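Local coordinates for protein beta sliding clamp (Bartonella birtlesii LL-WM9, PDB 6PTR) that probably tethers DNA polymerases and other proteins to DNA as a ring-shaped head-to-tail homodimer, giving them processivity, at residues R162-H174 with K250-V262. Numbering follows the deposited sequence.
Sequences RYYLNGIYFHIVH and KLVDGTFPDYQRV
With CG anti to the backbone N in both Y169 and F256 (chi1 -177° and -160°), each ring is swung beside its own carbonyl carbon, and the two rings end nearly parallel but slid apart, with little overlap. Although the rings still touch, the chief contact of each ring face is the other residue's methylene: Y169 CB sits 3.5 Å from the centroid of the F256 ring, over its centre, and F256 CB lies over one face of the Y169 ring. These reciprocal CH-pi contacts, with P257 CD against the opposite face of F256, hold the phenyl ring flat between strand and loop. At its edge, F256 CD1 approaches Y164 O at 3.5 Å, while L165 CD2 packs on P257 CD at 3.7 Å.

In the clamp fold, strand 167-173 belongs to an eight-stranded antiparallel sheet built from the central and C-terminal domains, and 251-262 is part of the linker running between those domains across it. The bound griselimycin peptide packs on Y164, P257, R261 and V262 and shares backbone hydrogen bonds with D258, so this crossing forms part of its binding site.

Farther along the linker, Y259 OH meets H171 NE2 in the imidazole plane at 2.6 Å, an angle of 159° supporting the bond without fixing its donor. H171 ND1 donates to Y169 O from above that carbonyl's plane, Y169 O lying in the imidazole plane; the two bonds together probably fix the ring's rotation. R181 NH1 also bonds Y259 OH. Near the start of the linker, Y163 OH donates to D253 O at 2.7 Å, tilted from the carbonyl plane, and V252 CG1 rests 3.7 Å from Y163 CD1. T255 O stands over one face of the Y164 ring, 3.5 Å from Y164 CD1.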
loop_
_atom_site.group_PDB
_atom_site.type_symbol
_atom_site.label_atom_id
_atom_site.label_comp_id
_atom_site.label_asym_id
_atom_site.label_seq_id
_atom_site.Cartn_x
_atom_site.Cartn_y
_atom_site.Cartn_z
ATOM N N ARG C 162 2.754 5.891 -28.144
ATOM C CA ARG C 162 1.928 7.038 -28.492
ATOM C C ARG C 162 2.468 8.272 -27.773
ATOM O O ARG C 162 1.757 8.899 -26.991
ATOM C CB ARG C 162 0.470 6.802 -28.101
ATOM C CG ARG C 162 -0.153 5.558 -28.710
ATOM C CD ARG C 162 -0.333 5.744 -30.198
ATOM N NE ARG C 162 -1.051 4.616 -30.772
ATOM C CZ ARG C 162 -0.474 3.583 -31.367
ATOM N NH1 ARG C 162 -1.223 2.600 -31.840
ATOM N NH2 ARG C 162 0.849 3.521 -31.475
ATOM N N TYR C 163 3.733 8.619 -28.035
ATOM C CA TYR C 163 4.417 9.563 -27.144
ATOM C C TYR C 163 3.779 10.948 -27.166
ATOM O O TYR C 163 3.759 11.628 -26.129
ATOM C CB TYR C 163 5.909 9.658 -27.485
ATOM C CG TYR C 163 6.219 10.591 -28.636
ATOM C CD1 TYR C 163 6.672 11.893 -28.410
ATOM C CD2 TYR C 163 6.046 10.175 -29.950
ATOM C CE1 TYR C 163 6.947 12.753 -29.476
ATOM C CE2 TYR C 163 6.314 11.020 -31.012
ATOM C CZ TYR C 163 6.762 12.304 -30.774
ATOM O OH TYR C 163 7.020 13.124 -31.849
ATOM N N TYR C 164 3.239 11.399 -28.303
ATOM C CA TYR C 164 2.668 12.741 -28.274
ATOM C C TYR C 164 1.237 12.757 -27.779
ATOM O O TYR C 164 0.626 13.824 -27.763
ATOM C CB TYR C 164 2.769 13.457 -29.639
ATOM C CG TYR C 164 2.279 12.723 -30.860
ATOM C CD1 TYR C 164 0.916 12.582 -31.117
ATOM C CD2 TYR C 164 3.182 12.233 -31.797
ATOM C CE1 TYR C 164 0.470 11.918 -32.273
ATOM C CE2 TYR C 164 2.753 11.571 -32.934
ATOM C CZ TYR C 164 1.399 11.419 -33.171
ATOM O OH TYR C 164 0.986 10.766 -34.317
ATOM N N LEU C 165 0.688 11.596 -27.399
ATOM C CA LEU C 165 -0.510 11.541 -26.578
ATOM C C LEU C 165 -0.184 11.496 -25.092
ATOM O O LEU C 165 -1.103 11.533 -24.277
ATOM C CB LEU C 165 -1.367 10.307 -26.936
ATOM C CG LEU C 165 -1.951 10.252 -28.356
ATOM C CD1 LEU C 165 -3.020 9.173 -28.416
ATOM C CD2 LEU C 165 -2.541 11.580 -28.765
ATOM N N ASN C 166 1.095 11.417 -24.720
ATOM C CA ASN C 166 1.491 11.307 -23.310
ATOM C C ASN C 166 1.618 12.700 -22.686
ATOM O O ASN C 166 2.629 13.059 -22.111
ATOM C CB ASN C 166 2.800 10.532 -23.176
ATOM C CG ASN C 166 2.593 9.009 -23.131
ATOM O OD1 ASN C 166 2.965 8.343 -22.155
ATOM N ND2 ASN C 166 1.983 8.464 -24.178
ATOM N N GLY C 167 0.559 13.480 -22.811
ATOM C CA GLY C 167 0.565 14.818 -22.239
ATOM C C GLY C 167 -0.756 15.473 -22.547
ATOM O O GLY C 167 -1.674 14.829 -23.058
ATOM N N ILE C 168 -0.844 16.765 -22.254
ATOM C CA ILE C 168 -2.073 17.527 -22.447
ATOM C C ILE C 168 -1.829 18.582 -23.508
ATOM O O ILE C 168 -0.824 19.300 -23.459
ATOM C CB ILE C 168 -2.539 18.190 -21.142
ATOM C CG1 ILE C 168 -2.968 17.139 -20.128
ATOM C CG2 ILE C 168 -3.689 19.184 -21.429
ATOM C CD1 ILE C 168 -3.393 17.765 -18.779
ATOM N N TYR C 169 -2.740 18.691 -24.458
ATOM C CA TYR C 169 -2.599 19.682 -25.522
ATOM C C TYR C 169 -3.213 20.979 -25.020
ATOM O O TYR C 169 -4.430 21.072 -24.872
ATOM C CB TYR C 169 -3.275 19.199 -26.799
ATOM C CG TYR C 169 -3.127 20.135 -27.986
ATOM C CD1 TYR C 169 -1.891 20.685 -28.308
ATOM C CD2 TYR C 169 -4.225 20.481 -28.776
ATOM C CE1 TYR C 169 -1.744 21.561 -29.406
ATOM C CE2 TYR C 169 -4.078 21.338 -29.870
ATOM C CZ TYR C 169 -2.842 21.859 -30.171
ATOM O OH TYR C 169 -2.697 22.709 -31.235
ATOM N N PHE C 170 -2.360 21.989 -24.810
ATOM C CA PHE C 170 -2.660 23.258 -24.146
ATOM C C PHE C 170 -2.653 24.299 -25.260
ATOM O O PHE C 170 -1.600 24.538 -25.851
ATOM C CB PHE C 170 -1.549 23.484 -23.116
ATOM C CG PHE C 170 -1.694 24.686 -22.199
ATOM C CD1 PHE C 170 -2.380 24.584 -21.005
ATOM C CD2 PHE C 170 -0.970 25.838 -22.445
ATOM C CE1 PHE C 170 -2.436 25.656 -20.128
ATOM C CE2 PHE C 170 -1.026 26.922 -21.556
ATOM C CZ PHE C 170 -1.764 26.813 -20.407
ATOM N N HIS C 171 -3.822 24.864 -25.601
ATOM C CA HIS C 171 -3.919 25.650 -26.831
ATOM C C HIS C 171 -5.072 26.642 -26.758
ATOM O O HIS C 171 -5.962 26.541 -25.909
ATOM C CB HIS C 171 -4.066 24.714 -28.060
ATOM C CG HIS C 171 -5.325 23.892 -28.075
ATOM N ND1 HIS C 171 -5.593 22.912 -27.143
ATOM C CD2 HIS C 171 -6.372 23.881 -28.941
ATOM C CE1 HIS C 171 -6.752 22.333 -27.428
ATOM N NE2 HIS C 171 -7.242 22.901 -28.521
ATOM N N ILE C 172 -5.059 27.595 -27.706
ATOM C CA ILE C 172 -6.059 28.645 -27.821
ATOM C C ILE C 172 -7.053 28.272 -28.904
ATOM O O ILE C 172 -6.676 27.732 -29.955
ATOM C CB ILE C 172 -5.395 29.998 -28.141
ATOM C CG1 ILE C 172 -4.467 30.412 -26.994
ATOM C CG2 ILE C 172 -6.430 31.071 -28.403
ATOM C CD1 ILE C 172 -5.099 30.301 -25.636
ATOM N N VAL C 173 -8.320 28.585 -28.661
ATOM C CA VAL C 173 -9.402 28.351 -29.614
ATOM C C VAL C 173 -9.975 29.716 -29.949
ATOM O O VAL C 173 -10.552 30.386 -29.081
ATOM C CB VAL C 173 -10.486 27.421 -29.055
ATOM C CG1 VAL C 173 -11.623 27.275 -30.076
ATOM C CG2 VAL C 173 -9.905 26.068 -28.714
ATOM N N HIS C 174 -9.808 30.141 -31.200
ATOM C CA HIS C 174 -10.181 31.498 -31.602
ATOM C C HIS C 174 -11.679 31.590 -31.900
ATOM O O HIS C 174 -12.109 31.927 -33.003
ATOM C CB HIS C 174 -9.345 31.938 -32.796
ATOM C CG HIS C 174 -7.871 31.953 -32.532
ATOM N ND1 HIS C 174 -7.178 33.108 -32.228
ATOM C CD2 HIS C 174 -6.958 30.956 -32.528
ATOM C CE1 HIS C 174 -5.903 32.819 -32.041
ATOM N NE2 HIS C 174 -5.743 31.518 -32.217
ATOM N N LYS C 250 10.390 20.595 -20.388
ATOM C CA LYS C 250 10.360 20.491 -21.840
ATOM C C LYS C 250 8.926 20.245 -22.283
ATOM O O LYS C 250 8.086 19.776 -21.519
ATOM C CB LYS C 250 11.271 19.365 -22.325
ATOM C CG LYS C 250 12.737 19.721 -22.181
ATOM C CD LYS C 250 13.663 18.577 -22.547
ATOM C CE LYS C 250 15.083 18.923 -22.145
ATOM N NZ LYS C 250 16.021 17.788 -22.355
ATOM N N LEU C 251 8.640 20.603 -23.526
ATOM C CA LEU C 251 7.362 20.274 -24.137
ATOM C C LEU C 251 7.563 19.046 -25.004
ATOM O O LEU C 251 8.677 18.757 -25.439
ATOM C CB LEU C 251 6.835 21.451 -24.964
ATOM C CG LEU C 251 6.447 22.644 -24.074
ATOM C CD1 LEU C 251 6.275 23.924 -24.886
ATOM C CD2 LEU C 251 5.165 22.338 -23.289
ATOM N N VAL C 252 6.485 18.304 -25.232
ATOM C CA VAL C 252 6.594 17.133 -26.101
ATOM C C VAL C 252 6.810 17.597 -27.532
ATOM O O VAL C 252 6.043 18.416 -28.050
ATOM C CB VAL C 252 5.337 16.262 -25.985
ATOM C CG1 VAL C 252 5.432 15.063 -26.942
ATOM C CG2 VAL C 252 5.135 15.803 -24.559
ATOM N N ASP C 253 7.834 17.050 -28.187
ATOM C CA ASP C 253 8.216 17.451 -29.543
ATOM C C ASP C 253 7.429 16.592 -30.520
ATOM O O ASP C 253 7.904 15.566 -31.008
ATOM C CB ASP C 253 9.723 17.305 -29.745
ATOM C CG ASP C 253 10.177 17.764 -31.116
ATOM O OD1 ASP C 253 9.334 18.243 -31.898
ATOM O OD2 ASP C 253 11.386 17.648 -31.410
ATOM N N GLY C 254 6.217 17.038 -30.825
ATOM C CA GLY C 254 5.352 16.339 -31.758
ATOM C C GLY C 254 4.141 17.196 -32.049
ATOM O O GLY C 254 3.980 18.293 -31.508
ATOM N N THR C 255 3.288 16.692 -32.925
ATOM C CA THR C 255 2.067 17.397 -33.298
ATOM C C THR C 255 0.862 16.629 -32.758
ATOM O O THR C 255 0.691 15.452 -33.074
ATOM C CB THR C 255 1.974 17.551 -34.812
ATOM O OG1 THR C 255 3.110 18.297 -35.270
ATOM C CG2 THR C 255 0.710 18.296 -35.181
ATOM N N PHE C 256 0.021 17.305 -31.975
ATOM C CA PHE C 256 -1.162 16.652 -31.411
ATOM C C PHE C 256 -2.198 16.384 -32.510
ATOM O O PHE C 256 -2.320 17.160 -33.462
ATOM C CB PHE C 256 -1.755 17.539 -30.313
ATOM C CG PHE C 256 -2.644 16.817 -29.348
ATOM C CD1 PHE C 256 -2.095 16.016 -28.361
ATOM C CD2 PHE C 256 -4.035 16.927 -29.428
ATOM C CE1 PHE C 256 -2.903 15.335 -27.453
ATOM C CE2 PHE C 256 -4.850 16.265 -28.513
ATOM C CZ PHE C 256 -4.265 15.462 -27.515
ATOM N N PRO C 257 -2.954 15.280 -32.416
ATOM C CA PRO C 257 -3.942 14.980 -33.465
ATOM C C PRO C 257 -5.051 16.018 -33.558
ATOM O O PRO C 257 -5.279 16.823 -32.653
ATOM C CB PRO C 257 -4.517 13.608 -33.059
ATOM C CG PRO C 257 -3.456 12.993 -32.170
ATOM C CD PRO C 257 -2.783 14.166 -31.461
ATOM N N ASP C 258 -5.748 15.970 -34.695
ATOM C CA ASP C 258 -6.882 16.848 -34.998
ATOM C C ASP C 258 -8.092 16.318 -34.228
ATOM O O ASP C 258 -9.028 15.730 -34.775
ATOM C CB ASP C 258 -7.096 16.889 -36.504
ATOM C CG ASP C 258 -8.184 17.859 -36.935
ATOM O OD1 ASP C 258 -8.732 18.586 -36.086
ATOM O OD2 ASP C 258 -8.474 17.870 -38.145
ATOM N N TYR C 259 -8.043 16.539 -32.906
ATOM C CA TYR C 259 -8.985 15.918 -31.979
ATOM C C TYR C 259 -10.418 16.373 -32.198
ATOM O O TYR C 259 -11.341 15.661 -31.801
ATOM C CB TYR C 259 -8.577 16.202 -30.520
ATOM C CG TYR C 259 -8.719 17.670 -30.211
ATOM C CD1 TYR C 259 -9.940 18.186 -29.767
ATOM C CD2 TYR C 259 -7.674 18.554 -30.444
ATOM C CE1 TYR C 259 -10.108 19.538 -29.551
ATOM C CE2 TYR C 259 -7.838 19.928 -30.223
ATOM C CZ TYR C 259 -9.052 20.400 -29.787
ATOM O OH TYR C 259 -9.257 21.738 -29.582
ATOM N N GLN C 260 -10.642 17.552 -32.792
ATOM C CA GLN C 260 -12.014 17.999 -33.012
ATOM C C GLN C 260 -12.770 17.040 -33.919
ATOM O O GLN C 260 -13.996 16.968 -33.842
ATOM C CB GLN C 260 -12.033 19.417 -33.590
ATOM C CG GLN C 260 -11.499 20.427 -32.584
ATOM C CD GLN C 260 -11.462 21.845 -33.122
ATOM O OE1 GLN C 260 -12.119 22.162 -34.110
ATOM N NE2 GLN C 260 -10.699 22.704 -32.465
ATOM N N ARG C 261 -12.062 16.254 -34.724
ATOM C CA ARG C 261 -12.757 15.320 -35.591
ATOM C C ARG C 261 -13.478 14.229 -34.814
ATOM O O ARG C 261 -14.392 13.606 -35.368
ATOM C CB ARG C 261 -11.774 14.675 -36.558
ATOM C CG ARG C 261 -11.142 15.645 -37.523
ATOM C CD ARG C 261 -10.588 14.882 -38.693
ATOM N NE ARG C 261 -9.607 15.669 -39.428
ATOM C CZ ARG C 261 -9.225 15.363 -40.657
ATOM N NH1 ARG C 261 -9.752 14.299 -41.242
ATOM N NH2 ARG C 261 -8.324 16.104 -41.286
ATOM N N VAL C 262 -13.088 13.956 -33.562
ATOM C CA VAL C 262 -13.694 12.826 -32.850
ATOM C C VAL C 262 -14.818 13.230 -31.914
ATOM O O VAL C 262 -15.473 12.347 -31.342
ATOM C CB VAL C 262 -12.663 11.996 -32.060
ATOM C CG1 VAL C 262 -11.463 11.703 -32.920
ATOM C CG2 VAL C 262 -12.250 12.673 -30.748
#